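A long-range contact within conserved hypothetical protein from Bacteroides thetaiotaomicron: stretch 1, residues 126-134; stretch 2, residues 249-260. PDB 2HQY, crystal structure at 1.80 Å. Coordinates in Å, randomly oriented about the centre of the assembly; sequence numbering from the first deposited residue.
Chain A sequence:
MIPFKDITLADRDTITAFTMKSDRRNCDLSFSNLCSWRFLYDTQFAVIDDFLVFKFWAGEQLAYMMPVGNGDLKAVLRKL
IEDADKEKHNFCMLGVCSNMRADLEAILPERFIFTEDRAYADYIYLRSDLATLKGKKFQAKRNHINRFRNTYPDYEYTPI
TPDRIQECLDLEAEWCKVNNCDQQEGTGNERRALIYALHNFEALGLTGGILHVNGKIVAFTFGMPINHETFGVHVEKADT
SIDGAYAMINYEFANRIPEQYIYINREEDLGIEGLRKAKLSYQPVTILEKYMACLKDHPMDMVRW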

# COMPACT_ATOMS: atom_id res chain seq x y z
N LEU A 126 -12.51 27.84 12.23
CA LEU A 126 -12.87 27.75 13.64
C LEU A 126 -14.00 26.75 13.78
O LEU A 126 -15.00 26.84 13.07
N ARG A 127 -13.86 25.80 14.70
CA ARG A 127 -14.96 24.89 15.01
C ARG A 127 -16.22 25.66 15.41
O ARG A 127 -17.32 25.30 15.02
N SER A 128 -16.03 26.73 16.18
CA SER A 128 -17.11 27.63 16.56
C SER A 128 -17.90 28.20 15.36
O SER A 128 -19.14 28.26 15.42
N ASP A 129 -17.22 28.55 14.26
CA ASP A 129 -17.90 29.03 13.05
C ASP A 129 -18.72 27.92 12.39
O ASP A 129 -19.91 28.10 12.09
N LEU A 130 -18.08 26.78 12.15
CA LEU A 130 -18.73 25.68 11.42
C LEU A 130 -19.86 25.04 12.23
O LEU A 130 -20.83 24.55 11.64
N ALA A 131 -19.75 25.05 13.57
CA ALA A 131 -20.79 24.42 14.43
C ALA A 131 -22.01 25.32 14.64
O ALA A 131 -23.10 24.83 14.99
N THR A 132 -21.82 26.63 14.49
CA THR A 132 -22.92 27.58 14.79
C THR A 132 -23.42 28.32 13.54
O THR A 132 -24.57 28.76 13.49
N LEU A 133 -22.55 28.47 12.55
CA LEU A 133 -22.80 29.31 11.36
C LEU A 133 -23.35 30.70 11.73
O LEU A 133 -24.21 31.24 11.05
N LYS A 134 -22.82 31.29 12.80
CA LYS A 134 -23.32 32.58 13.29
C LYS A 134 -22.71 33.75 12.51
O LYS A 134 -21.55 33.68 12.07
N ILE A 249 -24.51 17.80 6.57
CA ILE A 249 -23.59 16.84 7.21
C ILE A 249 -22.38 17.53 7.83
O ILE A 249 -21.92 17.15 8.92
N ASN A 250 -21.89 18.57 7.15
CA ASN A 250 -20.82 19.43 7.66
C ASN A 250 -21.23 20.01 9.04
O ASN A 250 -20.51 19.84 10.02
N TYR A 251 -22.40 20.66 9.09
CA TYR A 251 -22.95 21.23 10.31
C TYR A 251 -23.18 20.20 11.42
O TYR A 251 -22.77 20.42 12.56
N GLU A 252 -23.83 19.08 11.12
CA GLU A 252 -24.09 18.08 12.18
C GLU A 252 -22.79 17.53 12.75
O GLU A 252 -22.64 17.41 13.96
N PHE A 253 -21.84 17.19 11.87
CA PHE A 253 -20.62 16.58 12.36
C PHE A 253 -19.75 17.60 13.12
O PHE A 253 -19.13 17.24 14.11
N ALA A 254 -19.76 18.87 12.68
CA ALA A 254 -18.98 19.92 13.38
C ALA A 254 -19.43 19.98 14.85
O ALA A 254 -18.62 20.11 15.78
N ASN A 255 -20.73 19.82 15.05
CA ASN A 255 -21.29 19.82 16.40
C ASN A 255 -20.91 18.64 17.29
O ASN A 255 -21.06 18.69 18.53
N ARG A 256 -20.44 17.56 16.65
CA ARG A 256 -19.98 16.36 17.35
C ARG A 256 -18.47 16.40 17.66
O ARG A 256 -17.98 15.64 18.51
N ILE A 257 -17.74 17.27 16.99
CA ILE A 257 -16.31 17.41 17.24
C ILE A 257 -16.12 18.05 18.63
O ILE A 257 -16.73 19.10 18.91
N PRO A 258 -15.34 17.40 19.51
CA PRO A 258 -15.12 17.89 20.88
C PRO A 258 -14.61 19.34 20.92
O PRO A 258 -13.85 19.75 20.06
N GLU A 259 -15.03 20.10 21.94
CA GLU A 259 -14.76 21.55 22.00
C GLU A 259 -13.28 21.92 22.11
O GLU A 259 -12.91 23.02 21.71
N GLN A 260 -12.44 21.02 22.60
CA GLN A 260 -11.00 21.32 22.71
C GLN A 260 -10.35 21.54 21.33
O GLN A 260 -9.30 22.18 21.22

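How do the two helices come so close? They meet at small residues: the CA atoms of Ala131 and Ala254 are 5.0 Å apart. Ala254 points its CB toward stretch 1, where it lies 4.0 Å from Leu130 CB and 4.3 Å from Ala131 CB. Leu130 (chi1 m, chi2 t) points sideways.

What does Arg127 reach, covered as it is more than any other residue here? It points toward stretch 2, with chi1 t and chi3 p, and carries its guanidinium to the backbone oxygens of Ala254 and Ile257. Arg127 NH1 makes a weak hydrogen bond to Ile257 O (3.0 Å) and lies 3.1 Å from Ala254 O. Glu259 sets its CG over one guanidinium face; its OE1 forms a salt bridge with Arg127 NH2 at 3.5 Å, through charge alone, since the oxygen lies well out of plane.

Which groups meet the carbonyls of the first helix? Asn255 (chi1 m) donates from ND2 to Ala131 O at 2.8 Å and, within stretch 2, to Tyr251 O at 3.0 Å. Water 1 links Asn255 OD1 (2.9 Å) to Arg127 NH2 (2.7 Å). Water 2 donates to Leu130 O (2.7 Å) and Asn250 OD1 (2.9 Å).

Where does Tyr251 fit? With chi1 t, its ring swings nearer, placing Tyr251 CE1 3.0 Å from Ala131 O and Tyr251 CD1 3.7 Å from Leu133 CD1.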

# COMPACT_ATOMS: atom_id res chain seq x y z
CB LEU A 126 -13.36 29.10 14.18
CG LEU A 126 -12.31 30.22 14.24
CD1 LEU A 126 -12.92 31.58 14.61
CD2 LEU A 126 -11.16 29.84 15.18
CB ARG A 127 -14.55 23.92 16.13
CG ARG A 127 -15.53 22.75 16.36
CD ARG A 127 -15.55 22.32 17.83
NE ARG A 127 -16.50 23.16 18.53
CZ ARG A 127 -17.77 22.85 18.76
NH1 ARG A 127 -18.28 21.67 18.39
NH2 ARG A 127 -18.53 23.71 19.39
CB SER A 128 -16.63 28.73 17.53
OG SER A 128 -15.62 29.55 16.97
CB ASP A 129 -16.89 29.57 12.05
CG ASP A 129 -16.33 30.94 12.43
OD1 ASP A 129 -16.97 31.68 13.22
OD2 ASP A 129 -15.23 31.26 11.93
CB LEU A 130 -17.69 24.66 10.97
CG LEU A 130 -16.61 25.19 10.00
CD1 LEU A 130 -15.71 24.04 9.47
CD2 LEU A 130 -17.22 25.96 8.82
CB ALA A 131 -20.18 24.03 15.78
CB THR A 132 -22.50 28.65 15.84
OG1 THR A 132 -21.49 29.48 15.26
CG2 THR A 132 -21.96 28.02 17.10
CB LEU A 133 -23.69 28.61 10.35
CG LEU A 133 -23.16 27.23 9.92
CD1 LEU A 133 -24.24 26.48 9.15
CD2 LEU A 133 -21.89 27.41 9.10
CB LYS A 134 -22.96 32.70 14.76
CG LYS A 134 -21.46 32.57 14.97
CD LYS A 134 -21.02 32.54 16.42
CE LYS A 134 -19.50 32.29 16.45
NZ LYS A 134 -18.88 32.57 17.78
CB ILE A 249 -23.18 15.64 6.31
CG1 ILE A 249 -22.62 14.53 7.23
CG2 ILE A 249 -22.21 16.06 5.17
CD1 ILE A 249 -22.78 13.17 6.74
CB ASN A 250 -20.57 20.52 6.60
CG ASN A 250 -19.47 21.50 6.98
OD1 ASN A 250 -19.21 21.79 8.17
ND2 ASN A 250 -18.83 22.06 5.95
CB TYR A 251 -24.25 21.95 9.97
CG TYR A 251 -24.92 22.57 11.17
CD1 TYR A 251 -24.48 23.78 11.67
CD2 TYR A 251 -25.97 21.91 11.81
CE1 TYR A 251 -25.10 24.36 12.79
CE2 TYR A 251 -26.61 22.48 12.93
CZ TYR A 251 -26.15 23.69 13.41
OH TYR A 251 -26.79 24.23 14.53
CB GLU A 252 -24.99 16.94 11.67
CG GLU A 252 -26.46 17.38 11.45
CD GLU A 252 -27.33 17.14 12.67
OE1 GLU A 252 -26.79 16.75 13.74
OE2 GLU A 252 -28.56 17.37 12.57
CB PHE A 253 -19.86 15.89 11.22
CG PHE A 253 -18.62 15.14 11.68
CD1 PHE A 253 -18.71 14.13 12.63
CD2 PHE A 253 -17.38 15.46 11.15
CE1 PHE A 253 -17.57 13.42 13.04
CE2 PHE A 253 -16.22 14.77 11.55
CZ PHE A 253 -16.33 13.74 12.50
CB ALA A 254 -19.14 21.29 12.68
CB ASN A 255 -22.80 20.06 16.35
CG ASN A 255 -23.11 21.55 16.23
OD1 ASN A 255 -23.03 22.31 17.22
ND2 ASN A 255 -23.41 22.00 15.02
CB ARG A 256 -20.31 15.11 16.53
CG ARG A 256 -21.81 14.92 16.22
CD ARG A 256 -22.67 14.88 17.50
NE ARG A 256 -24.06 14.52 17.16
CZ ARG A 256 -24.63 13.33 17.31
NH1 ARG A 256 -23.98 12.31 17.89
NH2 ARG A 256 -25.90 13.19 16.91
CB ILE A 257 -15.64 18.27 16.13
CG1 ILE A 257 -15.62 17.50 14.80
CG2 ILE A 257 -14.22 18.72 16.59
CD1 ILE A 257 -15.23 18.37 13.56
CB PRO A 258 -14.08 16.92 21.42
CG PRO A 258 -14.37 15.63 20.68
CD PRO A 258 -14.65 16.12 19.29
CB GLU A 259 -15.58 22.25 23.11
CG GLU A 259 -17.04 22.52 22.70
CD GLU A 259 -17.72 23.66 23.46
OE1 GLU A 259 -18.56 24.35 22.83
OE2 GLU A 259 -17.45 23.87 24.68
CB GLN A 260 -10.25 20.25 23.50
CG GLN A 260 -10.18 18.87 22.85
CD GLN A 260 -11.15 17.87 23.48
OE1 GLN A 260 -10.83 16.68 23.58
NE2 GLN A 260 -12.31 18.34 23.93
O HOH W 1 -20.98 22.67 19.27
O HOH W 2 -21.01 23.85 9.02